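L-Ribose isomerase (Acinetobacter, PDB 4Q0Q) probably interconverts the aldose L-ribose and the ketose L-ribulose in a metal-dependent active site held within a cupin-type beta-barrel. Local coordinates at residues R20-W25 with D47-V52; K104-H109 with L211-V216; G111-P116 with S173-L178; E124-V129 with F191-K196. All coordinates share one frame; numbering follows the deposited sequence.

In the fold
Interactions 1, 2 and 4 all reach the same antiparallel sheet of the cupin-type barrel, whereas strand 113-118 of interaction 3 belongs to the second sheet. Interactions 2 and 4 are closest, with centres about 11 Å apart, because strands 211-217 and 124-130 are neighbours; the Val216 O to Ser125 OG distance of 2.6 Å is probably a hydrogen bond. Both contacts touch the cobalt-bound sugar, through Glu215 and Glu124. Interaction 1 fastens the N-terminal helix beside the edge strand 50-52, its centre about 24 Å from that of interaction 4. Interaction 3 ties the loop before strand 180-185 to the second sheet, its centre about 17 Å from that of interaction 2.

Interaction 1: R20-W25 with D47-V52; sequences REYDEW and DSAGIV. With RUU (alpha-L-ribulofuranose), chain F; RUU (alpha-L-ribulofuranose), chain G; RUU (alpha-L-ribulofuranose), chain D.
Tyr22 and Trp25, one turn apart on helix 19-35, lay their rings against Gly50 at the start of strand 50-52, an edge strand of the six-stranded sheet in this cupin-type barrel. The contact packs the N-terminal helix beside that edge. Tyr22 CB heads for the strand, and a chi1 of -174°, with CG anti to the backbone N, carries the ring straight across. Its two borders then meet different things. On one, CD2 and CE2 pass C5 of the chain F ribulofuranose, CE2 coming within 3.3 Å of it at the ring edge; on the other, CE1 lies 3.7 Å from Gly50 CA. Tyr22 CZ is 3.7 Å from Asp47 CA. The hydroxyl ends the path: Gly50 N donates to Tyr22 OH over 2.9 Å with an almost straight N-H...O angle of 172°, and OH is also hydrogen-bonded to the carbonyl oxygen of Asn46. Two backbone partners thus fix the phenol, a good reason for tyrosine at a buried place that needs both an apolar ring and a polar end. The Asp47 carboxylate stands perpendicular to the ring, Asp47 OD1 being 3.7 Å from Tyr22 CE2 and close to O5 of the same sugar, while OD2 forms a salt bridge with Arg19. Glycine suits position 50 because two aromatic rings converge on its CA. The second is the indole of Trp25, which also has an edge-to-face partner in Phe61. Its far end slides along the strand: CH2 reaches Ile51 N at 3.6 Å, and CZ3 lies 3.5 Å from Gly50 CA and 4.2 Å from Val52 CG2.

Interaction 2: K104-H109 with L211-V216; sequences KLMIVH and LVVREV. With RUU (alpha-L-ribulofuranose), chain C.
An antiparallel beta pairing at the heart of the six-stranded sheet of the cupin-type barrel joins Lys104-Val108 to Leu211-Glu215. Lys104 with Glu215, Met106 with Val213 and Val108 with Leu211 form hydrogen-bonded pairs, each closed by two N-H...O bonds; Met106 N to Val213 O, at 2.7 Å, is among the shortest. The non-hydrogen-bonded pairs lie between them, with side chains on the other face, where Leu105 CD1 meets Val212 CG1 at 3.6 Å. Leu105, Ile107 and Val212 suit the apolar part of that face; Arg214 shares it, and its guanidinium pairs with Glu127 of the third subunit.

The face of Met106 and Glu215 looks into the sugar site. A chi1 of -57° and an extended chi2 put Met106 SD 3.9 Å from C1 of the ribulofuranose, and the bend at chi3 turns Met106 CE to 3.6 Å from Glu215 OE1. An acid suits position 215 because one carboxylate can face both a lysine and the sugar. Glu215 OE2 forms a salt bridge with Lys104 NZ at 2.7 Å, although the position of that nitrogen is less certain. Ribulofuranose O3 gives Glu215 OE2 a weak hydrogen bond of 3.3 Å. The other oxygen, Glu215 OE1, lies 3.0 Å from sugar C1.

Interaction 3: G111-P116 with S173-L178; sequences GKFCPP and SSYEKL. With RUU (alpha-L-ribulofuranose), chain H; RUU (alpha-L-ribulofuranose), chain I.
With CG beside the backbone N in both Tyr175 (chi1 -65°) and Phe113 (chi1 -62°), the two rings are turned toward each other, the tyrosine extending from its 3-10 turn toward strand 113-118 of the barrel's smaller sheet. They form an offset edge-to-face pair, planes 71° apart and centroids 5.3 Å apart. The tyrosine supplies the edge: its CE2 lies 3.6 Å from Phe113 CD2, and its OH lies 3.4 Å from the same carbon. Pro116 covers one face of Tyr175. Its CG sits almost exactly above the ring centre, 3.4 Å from the centroid, in a CH-pi contact, and its CD comes to 3.3 Å from Tyr175 CZ. Proline is well fitted here: the compact, rigid pyrrolidine lies over the face, with the N-bound, more polarised CD toward CZ. On the proline ring itself, CB of Pro116 touches Ser174 O at 3.4 Å and Leu178 CD2 at 4.0 Å; Leu178 closes the type I turn that starts at Tyr175.

No hydrogen bond joins the two segments. Between them the contact rests on aromatic and apolar packing, while Tyr175 OH finds its polar partner in Glu72, whose hydrogen bond should help to fix how far the ring reaches in.

Interaction 4: E124-V129 with F191-K196; sequences ESYEVV and FVMHRK. With CO (cobalt (II) ion), chain B; RUU (alpha-L-ribulofuranose), chain C.
Glu124-Tyr126 and Phe191-Met193 run antiparallel, their axes 4.5 Å apart at 150°, and strand 191-193 forms an edge of the six-stranded cupin sheet within the chain. Glu124 with Met193 and Tyr126 with Phe191 are hydrogen-bonded pairs; Ser125 and Val192 make the non-hydrogen-bonded pair between them. Met193 N to Glu124 O is the short bond, at 2.6 Å, whereas Phe191 N to Tyr126 O is stretched to 3.3 Å.

Glu124, Tyr126, Phe191 and Met193 share the face turned into the barrel. Tyr126 leans toward the edge strand: its CD2 comes to the rim of the Phe191 ring, 3.8 Å from CD2 of that residue, and its OH passes 3.5 Å from Met193 CB. The aliphatic parts of Glu124 and Met193 lie side by side, pointing the same way. Glu124 has a chi1 of 26°, about halfway between a staggered and an eclipsed position, from which the chain runs out extended to the metal. Its OE2 binds the cobalt ion at 2.1 Å, and His117, His119 and His199 with sugar O1 and O2 complete six ligands. The second oxygen, Glu124 OE1, accepts a hydrogen bond from Tyr126 OH at 2.6 Å, approached on the anti side and 31° out of the carboxylate plane, and lies 2.7 Å from sugar O1.

Tyrosine suits this place because its ring packs against Phe191 and Met193 while its hydroxyl serves a first-shell ligand. Held by metal and phenol, the carboxylate probably has little freedom to rotate, and Tyr126 acts as a second-shell residue that probably helps to orient Glu124 on the cobalt.

Interaction 1: R20-W25 with D47-V52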
# COMPACT_ATOMS: atom_id res chain seq x y z
N ARG A 20 -9.83 -28.02 -0.64
CA ARG A 20 -8.51 -27.46 -0.39
C ARG A 20 -8.09 -26.48 -1.48
O ARG A 20 -7.58 -25.40 -1.19
CB ARG A 20 -7.46 -28.57 -0.28
CG ARG A 20 -6.04 -28.04 -0.14
CD ARG A 20 -5.00 -29.15 -0.05
NE ARG A 20 -3.65 -28.61 -0.19
CZ ARG A 20 -2.53 -29.33 -0.09
NH1 ARG A 20 -2.60 -30.63 0.14
NH2 ARG A 20 -1.35 -28.75 -0.23
N GLU A 21 -8.28 -26.85 -2.74
CA GLU A 21 -7.91 -25.96 -3.83
C GLU A 21 -8.73 -24.68 -3.77
O GLU A 21 -8.19 -23.59 -3.97
CB GLU A 21 -8.11 -26.64 -5.18
CG GLU A 21 -7.15 -27.78 -5.47
CD GLU A 21 -7.48 -28.47 -6.78
OE1 GLU A 21 -8.68 -28.71 -7.02
OE2 GLU A 21 -6.55 -28.78 -7.55
N TYR A 22 -10.02 -24.80 -3.47
CA TYR A 22 -10.91 -23.64 -3.40
C TYR A 22 -10.52 -22.66 -2.31
O TYR A 22 -10.35 -21.47 -2.56
CB TYR A 22 -12.36 -24.07 -3.18
CG TYR A 22 -13.31 -22.89 -3.25
CD1 TYR A 22 -13.77 -22.42 -4.48
CD2 TYR A 22 -13.69 -22.19 -2.10
CE1 TYR A 22 -14.57 -21.28 -4.57
CE2 TYR A 22 -14.49 -21.04 -2.18
CZ TYR A 22 -14.92 -20.60 -3.42
OH TYR A 22 -15.69 -19.46 -3.51
N ASP A 23 -10.41 -23.16 -1.08
CA ASP A 23 -10.06 -22.33 0.07
C ASP A 23 -8.71 -21.64 -0.11
O ASP A 23 -8.58 -20.45 0.18
CB ASP A 23 -10.03 -23.17 1.35
CG ASP A 23 -11.42 -23.61 1.79
OD1 ASP A 23 -12.41 -23.27 1.11
OD2 ASP A 23 -11.51 -24.30 2.83
N GLU A 24 -7.71 -22.37 -0.59
CA GLU A 24 -6.39 -21.78 -0.78
C GLU A 24 -6.44 -20.70 -1.85
O GLU A 24 -5.80 -19.65 -1.72
CB GLU A 24 -5.38 -22.85 -1.19
CG GLU A 24 -5.23 -24.00 -0.19
CD GLU A 24 -4.11 -24.95 -0.56
OE1 GLU A 24 -3.86 -25.14 -1.77
OE2 GLU A 24 -3.49 -25.53 0.36
N TRP A 25 -7.20 -20.96 -2.91
CA TRP A 25 -7.35 -20.02 -4.01
C TRP A 25 -8.01 -18.74 -3.50
O TRP A 25 -7.47 -17.64 -3.67
CB TRP A 25 -8.21 -20.68 -5.11
CG TRP A 25 -8.51 -19.85 -6.34
CD1 TRP A 25 -7.70 -18.93 -6.95
CD2 TRP A 25 -9.69 -19.94 -7.16
NE1 TRP A 25 -8.30 -18.45 -8.09
CE2 TRP A 25 -9.52 -19.05 -8.24
CE3 TRP A 25 -10.87 -20.69 -7.08
CZ2 TRP A 25 -10.49 -18.88 -9.24
CZ3 TRP A 25 -11.84 -20.53 -8.08
CH2 TRP A 25 -11.64 -19.63 -9.14
N ASP A 47 -18.18 -19.37 -0.56
CA ASP A 47 -18.12 -20.37 -1.62
C ASP A 47 -18.60 -19.88 -2.99
O ASP A 47 -18.72 -20.66 -3.92
CB ASP A 47 -18.93 -21.62 -1.22
CG ASP A 47 -18.24 -22.43 -0.14
OD1 ASP A 47 -17.07 -22.12 0.18
OD2 ASP A 47 -18.86 -23.38 0.39
N SER A 48 -18.86 -18.58 -3.11
CA SER A 48 -19.29 -18.01 -4.38
C SER A 48 -18.23 -17.09 -4.98
O SER A 48 -18.34 -16.68 -6.14
CB SER A 48 -20.59 -17.22 -4.21
OG SER A 48 -21.67 -18.08 -3.90
N ALA A 49 -17.21 -16.76 -4.19
CA ALA A 49 -16.13 -15.86 -4.63
C ALA A 49 -15.30 -16.42 -5.78
O ALA A 49 -14.93 -15.70 -6.70
CB ALA A 49 -15.22 -15.52 -3.44
N GLY A 50 -14.99 -17.71 -5.71
CA GLY A 50 -14.21 -18.35 -6.75
C GLY A 50 -15.15 -18.82 -7.84
O GLY A 50 -15.98 -19.70 -7.62
N ILE A 51 -15.00 -18.25 -9.03
CA ILE A 51 -15.86 -18.58 -10.16
C ILE A 51 -15.14 -19.34 -11.28
O ILE A 51 -14.09 -18.92 -11.75
CB ILE A 51 -16.46 -17.30 -10.77
CG1 ILE A 51 -17.15 -16.49 -9.67
CG2 ILE A 51 -17.44 -17.64 -11.89
CD1 ILE A 51 -17.50 -15.06 -10.10
N VAL A 52 -15.73 -20.46 -11.69
CA VAL A 52 -15.19 -21.27 -12.78
C VAL A 52 -16.35 -21.30 -13.77
O VAL A 52 -17.44 -21.79 -13.45
CB VAL A 52 -14.86 -22.71 -12.30
CG1 VAL A 52 -14.16 -23.46 -13.41
CG2 VAL A 52 -13.97 -22.65 -11.07
C1 RUU F . -16.41 -19.88 4.01
O1 RUU F . -17.63 -20.50 3.61
C2 RUU F . -15.23 -20.42 3.23
O2 RUU F . -14.86 -21.70 3.73
C3 RUU F . -14.02 -19.49 3.23
O3 RUU F . -13.01 -20.01 4.08
C4 RUU F . -13.53 -19.49 1.79
O4 RUU F . -12.38 -20.32 1.68
C5 RUU F . -14.67 -20.08 0.95
O5 RUU F . -15.65 -20.58 1.87
C1 RUU G . -10.09 -25.69 5.05
O1 RUU G . -9.88 -25.08 6.32
C2 RUU G . -8.87 -26.50 4.63
O2 RUU G . -8.00 -25.69 3.86
C3 RUU G . -9.23 -27.76 3.85
O3 RUU G . -9.00 -27.56 2.47
C4 RUU G . -8.28 -28.84 4.39
O4 RUU G . -7.20 -29.01 3.49
C5 RUU G . -7.76 -28.29 5.72
O5 RUU G . -8.18 -26.92 5.81
C1 RUU D . -18.36 -11.70 -3.80
O1 RUU D . -17.98 -11.91 -2.45
C2 RUU D . -19.30 -12.79 -4.30
O2 RUU D . -18.55 -13.87 -4.85
C3 RUU D . -20.31 -12.30 -5.33
O3 RUU D . -19.94 -12.76 -6.62
C4 RUU D . -21.63 -12.95 -4.91
O4 RUU D . -21.84 -14.14 -5.66
C5 RUU D . -21.44 -13.31 -3.43
O5 RUU D . -20.03 -13.29 -3.17

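Interaction 2: K104-H109 with L211-V216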
# COMPACT_ATOMS: atom_id res chain seq x y z
N LYS A 104 -16.50 -4.06 -6.46
CA LYS A 104 -15.94 -5.37 -6.22
C LYS A 104 -14.50 -5.45 -6.68
O LYS A 104 -14.06 -4.69 -7.54
CB LYS A 104 -16.77 -6.45 -6.94
CG LYS A 104 -16.59 -6.50 -8.45
CD LYS A 104 -17.90 -6.22 -9.18
CE LYS A 104 -18.37 -4.79 -8.93
NZ LYS A 104 -19.62 -4.45 -9.68
N LEU A 105 -13.75 -6.37 -6.07
CA LEU A 105 -12.36 -6.57 -6.42
C LEU A 105 -12.32 -7.86 -7.24
O LEU A 105 -12.88 -8.88 -6.83
CB LEU A 105 -11.52 -6.74 -5.16
CG LEU A 105 -10.02 -6.70 -5.42
CD1 LEU A 105 -9.64 -5.29 -5.90
CD2 LEU A 105 -9.25 -7.08 -4.16
N MET A 106 -11.69 -7.80 -8.40
CA MET A 106 -11.60 -8.98 -9.26
C MET A 106 -10.15 -9.42 -9.37
O MET A 106 -9.26 -8.61 -9.59
CB MET A 106 -12.19 -8.66 -10.64
CG MET A 106 -13.65 -8.17 -10.56
SD MET A 106 -14.47 -7.97 -12.17
CE MET A 106 -13.55 -6.62 -12.85
N ILE A 107 -9.93 -10.72 -9.19
CA ILE A 107 -8.59 -11.26 -9.27
C ILE A 107 -8.53 -12.36 -10.31
O ILE A 107 -9.25 -13.36 -10.22
CB ILE A 107 -8.11 -11.78 -7.89
CG1 ILE A 107 -8.21 -10.64 -6.87
CG2 ILE A 107 -6.67 -12.30 -7.99
CD1 ILE A 107 -7.75 -11.01 -5.48
N VAL A 108 -7.67 -12.16 -11.30
CA VAL A 108 -7.49 -13.08 -12.41
C VAL A 108 -6.03 -13.50 -12.50
O VAL A 108 -5.13 -12.67 -12.57
CB VAL A 108 -7.92 -12.40 -13.74
CG1 VAL A 108 -7.69 -13.33 -14.92
CG2 VAL A 108 -9.37 -11.99 -13.65
N HIS A 109 -5.80 -14.81 -12.51
CA HIS A 109 -4.45 -15.32 -12.58
C HIS A 109 -3.91 -15.32 -13.99
O HIS A 109 -4.67 -15.25 -14.96
CB HIS A 109 -4.37 -16.70 -11.93
CG HIS A 109 -4.23 -16.63 -10.44
ND1 HIS A 109 -5.26 -16.24 -9.62
CD2 HIS A 109 -3.16 -16.83 -9.64
CE1 HIS A 109 -4.83 -16.20 -8.37
NE2 HIS A 109 -3.56 -16.55 -8.36
N LEU A 211 -3.76 -10.51 -11.75
CA LEU A 211 -4.32 -9.21 -12.10
C LEU A 211 -5.34 -8.88 -11.01
O LEU A 211 -6.17 -9.72 -10.65
CB LEU A 211 -5.01 -9.29 -13.47
CG LEU A 211 -6.10 -8.25 -13.75
CD1 LEU A 211 -5.48 -6.86 -13.80
CD2 LEU A 211 -6.79 -8.58 -15.07
N VAL A 212 -5.27 -7.68 -10.46
CA VAL A 212 -6.21 -7.27 -9.43
C VAL A 212 -6.84 -5.97 -9.90
O VAL A 212 -6.15 -4.95 -10.06
CB VAL A 212 -5.51 -7.04 -8.05
CG1 VAL A 212 -6.54 -6.70 -6.99
CG2 VAL A 212 -4.73 -8.28 -7.64
N VAL A 213 -8.14 -6.00 -10.13
CA VAL A 213 -8.83 -4.81 -10.60
C VAL A 213 -10.11 -4.51 -9.84
O VAL A 213 -10.88 -5.41 -9.48
CB VAL A 213 -9.12 -4.94 -12.13
CG1 VAL A 213 -9.61 -6.33 -12.46
CG2 VAL A 213 -10.15 -3.90 -12.58
N ARG A 214 -10.32 -3.23 -9.58
CA ARG A 214 -11.51 -2.79 -8.89
C ARG A 214 -12.56 -2.37 -9.92
O ARG A 214 -12.32 -1.50 -10.76
CB ARG A 214 -11.22 -1.60 -7.97
CG ARG A 214 -12.50 -1.05 -7.31
CD ARG A 214 -12.26 0.28 -6.60
NE ARG A 214 -11.29 0.16 -5.51
CZ ARG A 214 -11.59 0.24 -4.22
NH1 ARG A 214 -10.63 0.12 -3.31
NH2 ARG A 214 -12.85 0.44 -3.83
N GLU A 215 -13.73 -2.98 -9.85
CA GLU A 215 -14.80 -2.60 -10.74
C GLU A 215 -15.81 -1.76 -9.98
O GLU A 215 -16.21 -2.10 -8.87
CB GLU A 215 -15.52 -3.83 -11.30
CG GLU A 215 -16.72 -3.47 -12.15
CD GLU A 215 -17.47 -4.68 -12.64
OE1 GLU A 215 -16.91 -5.41 -13.48
OE2 GLU A 215 -18.61 -4.91 -12.18
N VAL A 216 -16.18 -0.63 -10.56
CA VAL A 216 -17.18 0.25 -9.98
C VAL A 216 -18.24 0.32 -11.07
O VAL A 216 -17.96 0.80 -12.17
CB VAL A 216 -16.63 1.66 -9.68
CG1 VAL A 216 -17.77 2.60 -9.35
CG2 VAL A 216 -15.67 1.61 -8.49
C1 RUU C . -16.96 -7.94 -15.14
O1 RUU C . -17.06 -7.68 -16.53
C2 RUU C . -18.12 -8.79 -14.66
O2 RUU C . -19.35 -8.15 -14.97
C3 RUU C . -18.10 -9.15 -13.18
O3 RUU C . -18.85 -8.20 -12.44
C4 RUU C . -18.81 -10.51 -13.17
O4 RUU C . -20.21 -10.29 -13.18
C5 RUU C . -18.40 -11.13 -14.51
O5 RUU C . -18.08 -10.03 -15.38

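Interaction 3: G111-P116 with S173-L178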
# COMPACT_ATOMS: atom_id res chain seq x y z
N GLY A 111 -2.90 -15.67 -17.60
CA GLY A 111 -3.52 -16.39 -18.70
C GLY A 111 -5.01 -16.67 -18.59
O GLY A 111 -5.64 -17.03 -19.58
N LYS A 112 -5.57 -16.52 -17.39
CA LYS A 112 -6.99 -16.80 -17.20
C LYS A 112 -7.88 -15.64 -17.65
O LYS A 112 -7.45 -14.48 -17.72
CB LYS A 112 -7.25 -17.15 -15.73
CG LYS A 112 -6.33 -18.27 -15.18
CD LYS A 112 -6.67 -19.64 -15.73
CE LYS A 112 -5.82 -20.75 -15.11
NZ LYS A 112 -4.44 -20.86 -15.65
N PHE A 113 -9.14 -15.96 -17.95
CA PHE A 113 -10.09 -14.96 -18.45
C PHE A 113 -11.40 -14.79 -17.69
O PHE A 113 -11.90 -15.71 -17.04
CB PHE A 113 -10.56 -15.30 -19.88
CG PHE A 113 -9.49 -15.31 -20.92
CD1 PHE A 113 -8.56 -16.35 -20.99
CD2 PHE A 113 -9.44 -14.31 -21.89
CE1 PHE A 113 -7.62 -16.39 -22.01
CE2 PHE A 113 -8.50 -14.34 -22.91
CZ PHE A 113 -7.59 -15.38 -22.98
N CYS A 114 -11.95 -13.59 -17.82
CA CYS A 114 -13.29 -13.28 -17.36
C CYS A 114 -13.82 -13.37 -18.81
O CYS A 114 -13.51 -12.51 -19.64
CB CYS A 114 -13.43 -11.85 -16.85
SG CYS A 114 -15.15 -11.45 -16.50
N PRO A 115 -14.59 -14.42 -19.13
CA PRO A 115 -15.16 -14.69 -20.46
C PRO A 115 -16.14 -13.71 -21.10
O PRO A 115 -16.82 -12.94 -20.41
CB PRO A 115 -15.79 -16.07 -20.27
CG PRO A 115 -16.34 -15.95 -18.89
CD PRO A 115 -15.19 -15.32 -18.12
N PRO A 116 -16.24 -13.74 -22.44
CA PRO A 116 -17.13 -12.89 -23.25
C PRO A 116 -18.57 -12.86 -22.76
O PRO A 116 -19.20 -13.90 -22.57
CB PRO A 116 -17.01 -13.51 -24.64
CG PRO A 116 -15.58 -13.94 -24.68
CD PRO A 116 -15.41 -14.59 -23.31
N SER A 173 -14.20 -19.21 -30.53
CA SER A 173 -15.19 -18.49 -31.33
C SER A 173 -16.02 -17.51 -30.52
O SER A 173 -16.61 -16.60 -31.09
CB SER A 173 -16.12 -19.47 -32.05
OG SER A 173 -17.02 -20.05 -31.13
N SER A 174 -16.07 -17.68 -29.21
CA SER A 174 -16.86 -16.78 -28.37
C SER A 174 -16.26 -15.37 -28.30
O SER A 174 -16.97 -14.41 -27.95
CB SER A 174 -17.03 -17.35 -26.96
OG SER A 174 -15.81 -17.36 -26.24
N TYR A 175 -14.98 -15.25 -28.63
CA TYR A 175 -14.28 -13.96 -28.60
C TYR A 175 -14.29 -13.23 -29.95
O TYR A 175 -13.78 -12.12 -30.06
CB TYR A 175 -12.82 -14.16 -28.17
CG TYR A 175 -12.65 -14.66 -26.75
CD1 TYR A 175 -12.97 -15.98 -26.41
CD2 TYR A 175 -12.17 -13.81 -25.75
CE1 TYR A 175 -12.82 -16.44 -25.11
CE2 TYR A 175 -12.02 -14.27 -24.43
CZ TYR A 175 -12.35 -15.58 -24.12
OH TYR A 175 -12.26 -16.03 -22.82
N GLU A 176 -14.89 -13.86 -30.95
CA GLU A 176 -14.96 -13.31 -32.30
C GLU A 176 -15.36 -11.84 -32.44
O GLU A 176 -14.63 -11.05 -33.05
CB GLU A 176 -15.91 -14.15 -33.15
CG GLU A 176 -15.29 -15.37 -33.78
CD GLU A 176 -14.16 -15.00 -34.72
OE1 GLU A 176 -12.99 -15.03 -34.28
OE2 GLU A 176 -14.44 -14.67 -35.89
N LYS A 177 -16.51 -11.48 -31.90
CA LYS A 177 -17.01 -10.11 -32.01
C LYS A 177 -16.31 -9.06 -31.15
O LYS A 177 -16.50 -7.86 -31.36
CB LYS A 177 -18.52 -10.09 -31.71
CG LYS A 177 -19.38 -10.78 -32.77
CD LYS A 177 -20.83 -10.88 -32.32
CE LYS A 177 -21.79 -10.98 -33.49
NZ LYS A 177 -21.42 -12.05 -34.45
N LEU A 178 -15.51 -9.50 -30.18
CA LEU A 178 -14.80 -8.57 -29.30
C LEU A 178 -13.49 -8.19 -29.99
O LEU A 178 -12.40 -8.60 -29.56
CB LEU A 178 -14.53 -9.24 -27.95
CG LEU A 178 -15.77 -9.63 -27.13
CD1 LEU A 178 -16.56 -10.73 -27.83
CD2 LEU A 178 -15.33 -10.10 -25.75
C1 RUU H . -7.46 -11.60 -32.93
O1 RUU H . -6.45 -11.96 -33.85
C2 RUU H . -8.79 -12.23 -33.30
O2 RUU H . -9.12 -11.91 -34.65
C3 RUU H . -9.94 -11.80 -32.38
O3 RUU H . -10.89 -11.04 -33.10
C4 RUU H . -10.57 -13.10 -31.88
O4 RUU H . -11.86 -13.25 -32.46
C5 RUU H . -9.66 -14.23 -32.36
O5 RUU H . -8.65 -13.65 -33.19
C1 RUU I . -24.70 -6.23 -33.78
O1 RUU I . -24.18 -5.26 -34.68
C2 RUU I . -23.58 -6.95 -33.04
O2 RUU I . -23.22 -8.13 -33.75
C3 RUU I . -23.94 -7.30 -31.60
O3 RUU I . -23.74 -8.69 -31.38
C4 RUU I . -22.96 -6.50 -30.73
O4 RUU I . -22.10 -7.40 -30.05
C5 RUU I . -22.14 -5.64 -31.69
O5 RUU I . -22.44 -6.09 -33.02

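Interaction 4: E124-V129 with F191-K196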
# COMPACT_ATOMS: atom_id res chain seq x y z
N GLU A 124 -20.16 -0.76 -16.38
CA GLU A 124 -19.04 -0.91 -15.46
C GLU A 124 -17.84 -0.04 -15.81
O GLU A 124 -17.77 0.54 -16.89
CB GLU A 124 -18.61 -2.39 -15.37
CG GLU A 124 -18.91 -3.23 -16.61
CD GLU A 124 -18.51 -4.71 -16.49
OE1 GLU A 124 -17.31 -5.04 -16.63
OE2 GLU A 124 -19.40 -5.55 -16.25
N SER A 125 -16.91 0.06 -14.86
CA SER A 125 -15.68 0.83 -15.05
C SER A 125 -14.56 0.03 -14.39
O SER A 125 -14.81 -0.70 -13.43
CB SER A 125 -15.78 2.21 -14.40
OG SER A 125 -15.82 2.12 -12.99
N TYR A 126 -13.33 0.17 -14.89
CA TYR A 126 -12.20 -0.56 -14.35
C TYR A 126 -11.06 0.31 -13.84
O TYR A 126 -10.73 1.34 -14.42
CB TYR A 126 -11.61 -1.51 -15.40
CG TYR A 126 -12.64 -2.29 -16.18
CD1 TYR A 126 -13.64 -3.01 -15.53
CD2 TYR A 126 -12.62 -2.31 -17.57
CE1 TYR A 126 -14.60 -3.72 -16.25
CE2 TYR A 126 -13.56 -3.02 -18.30
CZ TYR A 126 -14.55 -3.72 -17.64
OH TYR A 126 -15.48 -4.43 -18.36
N GLU A 127 -10.46 -0.15 -12.75
CA GLU A 127 -9.33 0.49 -12.12
C GLU A 127 -8.37 -0.64 -11.77
O GLU A 127 -8.66 -1.44 -10.87
CB GLU A 127 -9.76 1.21 -10.84
CG GLU A 127 -8.63 1.87 -10.06
CD GLU A 127 -9.09 2.42 -8.72
OE1 GLU A 127 -10.20 2.99 -8.65
OE2 GLU A 127 -8.34 2.30 -7.73
N VAL A 128 -7.25 -0.72 -12.48
CA VAL A 128 -6.26 -1.76 -12.23
C VAL A 128 -5.48 -1.41 -10.97
O VAL A 128 -4.96 -0.30 -10.83
CB VAL A 128 -5.28 -1.91 -13.43
CG1 VAL A 128 -4.19 -2.96 -13.11
CG2 VAL A 128 -6.05 -2.30 -14.68
N VAL A 129 -5.41 -2.36 -10.05
CA VAL A 129 -4.70 -2.15 -8.80
C VAL A 129 -3.32 -2.79 -8.82
O VAL A 129 -2.34 -2.20 -8.37
CB VAL A 129 -5.50 -2.72 -7.61
CG1 VAL A 129 -4.79 -2.39 -6.29
CG2 VAL A 129 -6.91 -2.15 -7.62
N PHE A 191 -11.58 3.33 -16.88
CA PHE A 191 -12.06 2.89 -18.18
C PHE A 191 -13.51 2.43 -18.08
O PHE A 191 -13.83 1.54 -17.30
CB PHE A 191 -11.19 1.74 -18.71
CG PHE A 191 -11.49 1.37 -20.14
CD1 PHE A 191 -11.02 2.15 -21.19
CD2 PHE A 191 -12.25 0.24 -20.43
CE1 PHE A 191 -11.31 1.81 -22.52
CE2 PHE A 191 -12.55 -0.10 -21.75
CZ PHE A 191 -12.07 0.68 -22.80
N VAL A 192 -14.39 3.03 -18.88
CA VAL A 192 -15.81 2.69 -18.85
C VAL A 192 -16.27 1.65 -19.89
O VAL A 192 -15.92 1.73 -21.06
CB VAL A 192 -16.68 3.98 -19.01
CG1 VAL A 192 -18.16 3.64 -19.10
CG2 VAL A 192 -16.43 4.92 -17.83
N MET A 193 -17.03 0.66 -19.43
CA MET A 193 -17.57 -0.37 -20.32
C MET A 193 -19.08 -0.20 -20.26
O MET A 193 -19.75 -0.66 -19.33
CB MET A 193 -17.18 -1.77 -19.84
CG MET A 193 -17.66 -2.91 -20.76
SD MET A 193 -17.04 -2.82 -22.48
CE MET A 193 -15.29 -3.01 -22.24
N HIS A 194 -19.63 0.49 -21.26
CA HIS A 194 -21.07 0.74 -21.31
C HIS A 194 -21.87 -0.54 -21.42
O HIS A 194 -21.40 -1.54 -21.98
CB HIS A 194 -21.42 1.66 -22.48
CG HIS A 194 -20.97 3.08 -22.29
ND1 HIS A 194 -21.39 3.85 -21.23
CD2 HIS A 194 -20.12 3.85 -23.01
CE1 HIS A 194 -20.82 5.04 -21.31
NE2 HIS A 194 -20.05 5.07 -22.38
N ARG A 195 -23.07 -0.50 -20.88
CA ARG A 195 -23.99 -1.63 -20.92
C ARG A 195 -24.25 -1.94 -22.40
O ARG A 195 -24.12 -1.07 -23.26
CB ARG A 195 -25.30 -1.26 -20.22
CG ARG A 195 -25.98 -0.02 -20.80
CD ARG A 195 -27.31 0.26 -20.12
NE ARG A 195 -27.16 0.68 -18.74
CZ ARG A 195 -27.01 1.94 -18.35
NH1 ARG A 195 -26.99 2.91 -19.25
NH2 ARG A 195 -26.90 2.23 -17.06
N LYS A 196 -24.62 -3.19 -22.67
CA LYS A 196 -24.91 -3.66 -24.02
C LYS A 196 -23.69 -3.83 -24.91
O LYS A 196 -23.83 -3.98 -26.13
CB LYS A 196 -25.95 -2.76 -24.70
CG LYS A 196 -27.33 -2.83 -24.04
CD LYS A 196 -28.36 -1.99 -24.78
CE LYS A 196 -29.74 -2.14 -24.16
NZ LYS A 196 -29.80 -1.59 -22.78
CO CO B . -19.27 -7.47 -17.17
C1 RUU C . -16.96 -7.94 -15.14
O1 RUU C . -17.06 -7.68 -16.53
C2 RUU C . -18.12 -8.79 -14.66
O2 RUU C . -19.35 -8.15 -14.97
C3 RUU C . -18.10 -9.15 -13.18
O3 RUU C . -18.85 -8.20 -12.44
C4 RUU C . -18.81 -10.51 -13.17
O4 RUU C . -20.21 -10.29 -13.18
C5 RUU C . -18.40 -11.13 -14.51
O5 RUU C . -18.08 -10.03 -15.38